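Local coordinates for CpuTA1 (PDB 5K3W), which belongs to the class IV aminotransferase family and binds pyridoxal-5'-phosphate, at residues G148-T153 with L281-Y286; F240-E245 with A294-Y299. One frame throughout, in Å; residues are numbered along the deposited sequence.

Contact 1 (G148-T153 with L281-Y286); sequences GIRVVT and LDDREY
Asp-282 lays its carboxylate against the Val-152 to Thr-153 end of strand 149-155, crossing those side chains nearly at right angles. With CG beside its own backbone N (chi1 -67°), OD1 accepts from Thr-153 N at 2.8 Å, met from above the carboxylate plane, while the syn lone pair of OD2 receives the Thr-153 hydroxyl, modelled very close. A short acidic side chain suits this place, gripping amide and hydroxyl together; Arg-261 forms a salt bridge to the same OD2 and probably helps to keep the group ionised. Along the backbone, Asp-282 N donates to Val-151 O at 2.8 Å, nearly straight (159°), and the Leu-281 CA-H approaches this oxygen too, CA to O 3.1 Å. These bonds belong to a parallel bridge pairing Val-151 with Leu-281, after which the chain reverses through a type I' turn, Leu-281 to Arg-284, a tight beta-hairpin with a two-residue loop, Asp-282 and Asp-283, both with positive phi. Water 1 joins the strand to the turn, donating to Val-151 O and accepting from Asp-283 N. On one face of the sheet, Leu-281 CD1 rests on Val-151 CG1 at 3.7 Å, and Ile-197 packs against both branched residues. Arg-150 is long enough, bent at chi3, to bring the edge of its guanidinium to Asp-283: NH2 to OD1 is 2.7 Å, a salt bridge whose hydrogen bond is weak.

Contact 2 (F240-E245 with A294-Y299); sequences FDFFEE and ADLNAY
Asp-295 is the first residue of 294-299 to touch helix 234-245, and it does so mainly through its backbone: its carbonyl O lies 3.6 Å from Phe-242 CE1, and its CB approaches the CZ end of the same ring. Its carboxylate turns to a different partner, OD2 forming a salt bridge with Arg-246 just beyond the first segment. Leu-296 comes next. With CG anti to the backbone N (chi1 -179°), its CD1 methyl sits over one face of the Phe-242 ring, 3.8 Å from the centroid, a CH-pi contact displaced toward the CG and CD2 side. A branched aliphatic chain suits this place because one methyl can lie over the ring face while the same side chain also meets Phe-243 and Ala-275 of strand 274-278. One turn further on, Tyr-299 approaches Phe-242 from another side. Both side chains extend with CG anti to the backbone N and run alongside one another, pointing opposite ways. Tyr-299 CB therefore touches Phe-242 CD1 at 3.4 Å, and Phe-242 CB lies over the Tyr-299 face, 4.0 Å from its centroid. The rings form an offset edge-to-face pair, Phe-242 presenting its edge, with planes at 63°. Phe-242 is thus the hub of this helix-helix contact, clasped by Leu-296 and Tyr-299 where the axes of segments 240-245 and 294-299 approach to 10.2 Å, their N-to-C directions 120° apart. The length of tyrosine carries its OH to the flank of the first helix, 3.5 Å from Asp-241 CB, where it meets water 2, which donates to Asp-241 OD1. No direct hydrogen bond joins the two segments, so their cohesion must come mainly from dispersion and CH-pi contacts, with polar ties, the water and the flanking Asp-295 to Arg-246 pair, left to the margin.

Contacts 1 and 2 have no secondary-structure element in common and do not touch; their centres are about 22 Å apart and their nearest atoms about 8 Å. Along the chain they interleave, and strand 284-285 of contact 1 leads on to helix 290-307 of contact 2. Each is partly buried and borders strand 274-278, through Val-151 on Ile-278 and Leu-296 on Ala-275. Their chemistry differs with their place: in contact 1 strand pairing relies on backbone hydrogen bonds and a central Asp-282 carboxylate, besides one peripheral salt bridge and a small apolar pair, whereas the helices of contact 2 meet through rings and methyl groups around Phe-242, with charges at the margin.

Contact 1 (G148-T153 with L281-Y286)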
loop_
_atom_site.group_PDB
_atom_site.type_symbol
_atom_site.label_atom_id
_atom_site.label_comp_id
_atom_site.label_asym_id
_atom_site.label_seq_id
_atom_site.Cartn_x
_atom_site.Cartn_y
_atom_site.Cartn_z
ATOM N N GLY A 148 -29.138 2.212 1.244
ATOM C CA GLY A 148 -28.786 3.082 0.136
ATOM C C GLY A 148 -27.508 3.874 0.336
ATOM O O GLY A 148 -27.240 4.347 1.444
ATOM N N ILE A 149 -26.709 4.011 -0.731
ATOM C CA ILE A 149 -25.492 4.814 -0.743
ATOM C C ILE A 149 -25.438 5.599 -2.048
ATOM O O ILE A 149 -25.935 5.147 -3.083
ATOM C CB ILE A 149 -24.206 3.961 -0.618
ATOM C CG1 ILE A 149 -24.221 2.813 -1.629
ATOM C CG2 ILE A 149 -23.993 3.446 0.793
ATOM C CD1 ILE A 149 -22.917 2.031 -1.678
ATOM N N ARG A 150 -24.822 6.780 -1.993
ATOM C CA ARG A 150 -24.462 7.534 -3.186
ATOM C C ARG A 150 -23.027 7.211 -3.600
ATOM O O ARG A 150 -22.120 7.159 -2.763
ATOM C CB ARG A 150 -24.597 9.037 -2.932
ATOM C CG ARG A 150 -25.973 9.474 -2.454
ATOM C CD ARG A 150 -26.037 10.987 -2.185
ATOM N NE ARG A 150 -25.715 11.812 -3.352
ATOM C CZ ARG A 150 -26.577 12.139 -4.313
ATOM N NH1 ARG A 150 -27.827 11.709 -4.278
ATOM N NH2 ARG A 150 -26.183 12.887 -5.329
ATOM N N VAL A 151 -22.818 7.017 -4.898
ATOM C CA VAL A 151 -21.523 6.585 -5.397
ATOM C C VAL A 151 -21.070 7.492 -6.541
ATOM O O VAL A 151 -21.881 8.096 -7.247
ATOM C CB VAL A 151 -21.577 5.096 -5.836
ATOM C CG1 VAL A 151 -20.200 4.600 -6.279
ATOM C CG2 VAL A 151 -22.112 4.232 -4.696
ATOM N N VAL A 152 -19.758 7.574 -6.732
ATOM C CA VAL A 152 -19.179 8.324 -7.838
ATOM C C VAL A 152 -18.186 7.426 -8.552
ATOM O O VAL A 152 -17.614 6.511 -7.955
ATOM C CB VAL A 152 -18.501 9.628 -7.360
ATOM C CG1 VAL A 152 -19.517 10.540 -6.721
ATOM C CG2 VAL A 152 -17.395 9.326 -6.361
ATOM N N THR A 153 -17.990 7.673 -9.841
ATOM C CA THR A 153 -16.963 6.956 -10.585
ATOM C C THR A 153 -15.650 7.732 -10.551
ATOM O O THR A 153 -15.633 8.966 -10.641
ATOM C CB THR A 153 -17.396 6.692 -12.032
ATOM O OG1 THR A 153 -17.893 7.891 -12.624
ATOM C CG2 THR A 153 -18.479 5.649 -12.072
ATOM N N LEU A 281 -25.373 7.554 -8.807
ATOM C CA LEU A 281 -24.033 7.341 -9.332
ATOM C C LEU A 281 -23.662 8.606 -10.089
ATOM O O LEU A 281 -24.282 8.927 -11.107
ATOM C CB LEU A 281 -23.972 6.110 -10.232
ATOM C CG LEU A 281 -22.574 5.798 -10.773
ATOM C CD1 LEU A 281 -21.647 5.479 -9.609
ATOM C CD2 LEU A 281 -22.581 4.661 -11.823
ATOM N N ASP A 282 -22.681 9.338 -9.573
ATOM C CA ASP A 282 -22.300 10.619 -10.150
ATOM C C ASP A 282 -23.518 11.528 -10.294
ATOM O O ASP A 282 -23.709 12.200 -11.308
ATOM C CB ASP A 282 -21.602 10.420 -11.491
ATOM C CG ASP A 282 -20.265 9.728 -11.351
ATOM O OD1 ASP A 282 -19.575 9.939 -10.321
ATOM O OD2 ASP A 282 -19.901 8.976 -12.281
ATOM N N ASP A 283 -24.366 11.533 -9.274
ATOM C CA ASP A 283 -25.532 12.409 -9.190
ATOM C C ASP A 283 -26.648 12.071 -10.181
ATOM O O ASP A 283 -27.687 12.745 -10.161
ATOM C CB ASP A 283 -25.144 13.882 -9.363
ATOM C CG ASP A 283 -24.240 14.373 -8.246
ATOM O OD1 ASP A 283 -24.570 14.126 -7.060
ATOM O OD2 ASP A 283 -23.193 14.989 -8.554
ATOM N N ARG A 284 -26.481 11.064 -11.041
ATOM C CA ARG A 284 -27.633 10.466 -11.698
ATOM C C ARG A 284 -28.328 9.550 -10.698
ATOM O O ARG A 284 -27.668 8.763 -10.015
ATOM C CB ARG A 284 -27.221 9.690 -12.950
ATOM C CG ARG A 284 -28.302 8.721 -13.433
ATOM C CD ARG A 284 -27.997 8.106 -14.809
ATOM N NE ARG A 284 -28.267 9.040 -15.902
ATOM C CZ ARG A 284 -27.322 9.673 -16.588
ATOM N NH1 ARG A 284 -27.661 10.513 -17.564
ATOM N NH2 ARG A 284 -26.034 9.457 -16.303
ATOM N N GLU A 285 -29.652 9.677 -10.587
ATOM C CA GLU A 285 -30.425 8.868 -9.651
ATOM C C GLU A 285 -30.683 7.481 -10.212
ATOM O O GLU A 285 -30.866 7.297 -11.418
ATOM C CB GLU A 285 -31.773 9.505 -9.329
ATOM C CG GLU A 285 -31.768 11.021 -9.319
ATOM C CD GLU A 285 -31.738 11.592 -7.921
ATOM O OE1 GLU A 285 -31.346 10.867 -6.981
ATOM O OE2 GLU A 285 -32.126 12.761 -7.767
ATOM N N TYR A 286 -30.729 6.509 -9.310
ATOM C CA TYR A 286 -31.044 5.133 -9.623
ATOM C C TYR A 286 -32.091 4.629 -8.641
ATOM O O TYR A 286 -32.008 4.919 -7.438
ATOM C CB TYR A 286 -29.782 4.258 -9.559
ATOM C CG TYR A 286 -28.835 4.531 -10.702
ATOM C CD1 TYR A 286 -28.014 5.645 -10.694
ATOM C CD2 TYR A 286 -28.794 3.695 -11.811
ATOM C CE1 TYR A 286 -27.162 5.915 -11.748
ATOM C CE2 TYR A 286 -27.944 3.952 -12.863
ATOM C CZ TYR A 286 -27.132 5.067 -12.825
ATOM O OH TYR A 286 -26.289 5.340 -13.866
HETATM O O HOH W 1 -23.423 10.205 -6.575
#

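Contact 2 (F240-E245 with A294-Y299)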
loop_
_atom_site.group_PDB
_atom_site.type_symbol
_atom_site.label_atom_id
_atom_site.label_comp_id
_atom_site.label_asym_id
_atom_site.label_seq_id
_atom_site.Cartn_x
_atom_site.Cartn_y
_atom_site.Cartn_z
ATOM N N PHE A 240 -24.646 -13.821 -6.770
ATOM C CA PHE A 240 -25.085 -14.573 -7.936
ATOM C C PHE A 240 -25.946 -15.762 -7.523
ATOM O O PHE A 240 -26.959 -16.063 -8.169
ATOM C CB PHE A 240 -23.880 -15.022 -8.760
ATOM C CG PHE A 240 -23.423 -13.989 -9.758
ATOM C CD1 PHE A 240 -23.876 -12.683 -9.668
ATOM C CD2 PHE A 240 -22.572 -14.325 -10.797
ATOM C CE1 PHE A 240 -23.467 -11.728 -10.579
ATOM C CE2 PHE A 240 -22.167 -13.373 -11.716
ATOM C CZ PHE A 240 -22.615 -12.072 -11.601
ATOM N N ASP A 241 -25.575 -16.441 -6.437
ATOM C CA ASP A 241 -26.382 -17.571 -5.996
ATOM C C ASP A 241 -27.803 -17.124 -5.692
ATOM O O ASP A 241 -28.773 -17.785 -6.087
ATOM C CB ASP A 241 -25.743 -18.242 -4.781
ATOM C CG ASP A 241 -24.519 -19.054 -5.151
ATOM O OD1 ASP A 241 -23.762 -19.470 -4.238
ATOM O OD2 ASP A 241 -24.313 -19.273 -6.368
ATOM N N PHE A 242 -27.946 -15.987 -5.010
ATOM C CA PHE A 242 -29.275 -15.487 -4.685
ATOM C C PHE A 242 -30.096 -15.276 -5.948
ATOM O O PHE A 242 -31.226 -15.770 -6.057
ATOM C CB PHE A 242 -29.158 -14.195 -3.877
ATOM C CG PHE A 242 -30.448 -13.438 -3.735
ATOM C CD1 PHE A 242 -31.273 -13.646 -2.645
ATOM C CD2 PHE A 242 -30.831 -12.509 -4.687
ATOM C CE1 PHE A 242 -32.455 -12.946 -2.508
ATOM C CE2 PHE A 242 -32.014 -11.809 -4.556
ATOM C CZ PHE A 242 -32.828 -12.030 -3.466
ATOM N N PHE A 243 -29.530 -14.565 -6.932
ATOM C CA PHE A 243 -30.302 -14.192 -8.117
ATOM C C PHE A 243 -30.615 -15.399 -9.003
ATOM O O PHE A 243 -31.711 -15.489 -9.561
ATOM C CB PHE A 243 -29.567 -13.108 -8.907
ATOM C CG PHE A 243 -29.774 -11.716 -8.360
ATOM C CD1 PHE A 243 -31.016 -11.103 -8.441
ATOM C CD2 PHE A 243 -28.728 -11.018 -7.780
ATOM C CE1 PHE A 243 -31.217 -9.825 -7.949
ATOM C CE2 PHE A 243 -28.916 -9.736 -7.275
ATOM C CZ PHE A 243 -30.165 -9.135 -7.361
ATOM N N GLU A 244 -29.674 -16.328 -9.163
ATOM C CA GLU A 244 -29.983 -17.537 -9.920
ATOM C C GLU A 244 -31.143 -18.299 -9.287
ATOM O O GLU A 244 -32.049 -18.765 -9.989
ATOM C CB GLU A 244 -28.749 -18.425 -10.023
ATOM C CG GLU A 244 -27.734 -17.915 -11.037
ATOM C CD GLU A 244 -26.327 -18.414 -10.755
ATOM O OE1 GLU A 244 -25.365 -17.660 -11.010
ATOM O OE2 GLU A 244 -26.184 -19.559 -10.270
ATOM N N GLU A 245 -31.143 -18.412 -7.951
ATOM C CA GLU A 245 -32.229 -19.088 -7.248
ATOM C C GLU A 245 -33.583 -18.471 -7.564
ATOM O O GLU A 245 -34.608 -19.157 -7.485
ATOM C CB GLU A 245 -31.991 -19.042 -5.741
ATOM C CG GLU A 245 -31.765 -20.386 -5.099
ATOM C CD GLU A 245 -31.729 -20.288 -3.584
ATOM O OE1 GLU A 245 -32.070 -19.208 -3.050
ATOM O OE2 GLU A 245 -31.362 -21.287 -2.929
ATOM N N ALA A 294 -33.572 -5.875 0.580
ATOM C CA ALA A 294 -33.735 -6.455 1.910
ATOM C C ALA A 294 -33.709 -7.978 1.847
ATOM O O ALA A 294 -33.148 -8.633 2.733
ATOM C CB ALA A 294 -35.039 -5.960 2.546
ATOM N N ASP A 295 -34.308 -8.561 0.808
ATOM C CA ASP A 295 -34.234 -10.007 0.647
ATOM C C ASP A 295 -32.808 -10.450 0.346
ATOM O O ASP A 295 -32.357 -11.494 0.830
ATOM C CB ASP A 295 -35.177 -10.470 -0.466
ATOM C CG ASP A 295 -36.648 -10.321 -0.098
ATOM O OD1 ASP A 295 -36.941 -9.928 1.057
ATOM O OD2 ASP A 295 -37.513 -10.621 -0.958
ATOM N N LEU A 296 -32.093 -9.684 -0.477
ATOM C CA LEU A 296 -30.707 -10.016 -0.776
ATOM C C LEU A 296 -29.876 -10.047 0.499
ATOM O O LEU A 296 -29.147 -11.012 0.772
ATOM C CB LEU A 296 -30.149 -8.997 -1.767
ATOM C CG LEU A 296 -28.715 -9.208 -2.215
ATOM C CD1 LEU A 296 -28.561 -10.547 -2.926
ATOM C CD2 LEU A 296 -28.322 -8.060 -3.114
ATOM N N ASN A 297 -29.995 -8.998 1.309
ATOM C CA ASN A 297 -29.219 -8.934 2.536
ATOM C C ASN A 297 -29.623 -10.037 3.511
ATOM O O ASN A 297 -28.762 -10.626 4.181
ATOM C CB ASN A 297 -29.364 -7.548 3.144
ATOM C CG ASN A 297 -28.431 -6.551 2.489
ATOM O OD1 ASN A 297 -27.307 -6.904 2.140
ATOM N ND2 ASN A 297 -28.891 -5.322 2.289
ATOM N N ALA A 298 -30.918 -10.349 3.587
ATOM C CA ALA A 298 -31.355 -11.450 4.434
ATOM C C ALA A 298 -30.782 -12.775 3.943
ATOM O O ALA A 298 -30.323 -13.599 4.748
ATOM C CB ALA A 298 -32.884 -11.492 4.497
ATOM N N TYR A 299 -30.772 -12.996 2.627
ATOM C CA TYR A 299 -30.086 -14.173 2.102
ATOM C C TYR A 299 -28.610 -14.142 2.458
ATOM O O TYR A 299 -28.054 -15.133 2.938
ATOM C CB TYR A 299 -30.250 -14.271 0.588
ATOM C CG TYR A 299 -29.444 -15.408 -0.017
ATOM C CD1 TYR A 299 -29.983 -16.682 -0.138
ATOM C CD2 TYR A 299 -28.143 -15.209 -0.465
ATOM C CE1 TYR A 299 -29.252 -17.720 -0.682
ATOM C CE2 TYR A 299 -27.405 -16.243 -1.006
ATOM C CZ TYR A 299 -27.961 -17.498 -1.118
ATOM O OH TYR A 299 -27.229 -18.541 -1.667
HETATM O O HOH W 2 -24.472 -18.818 -1.392
#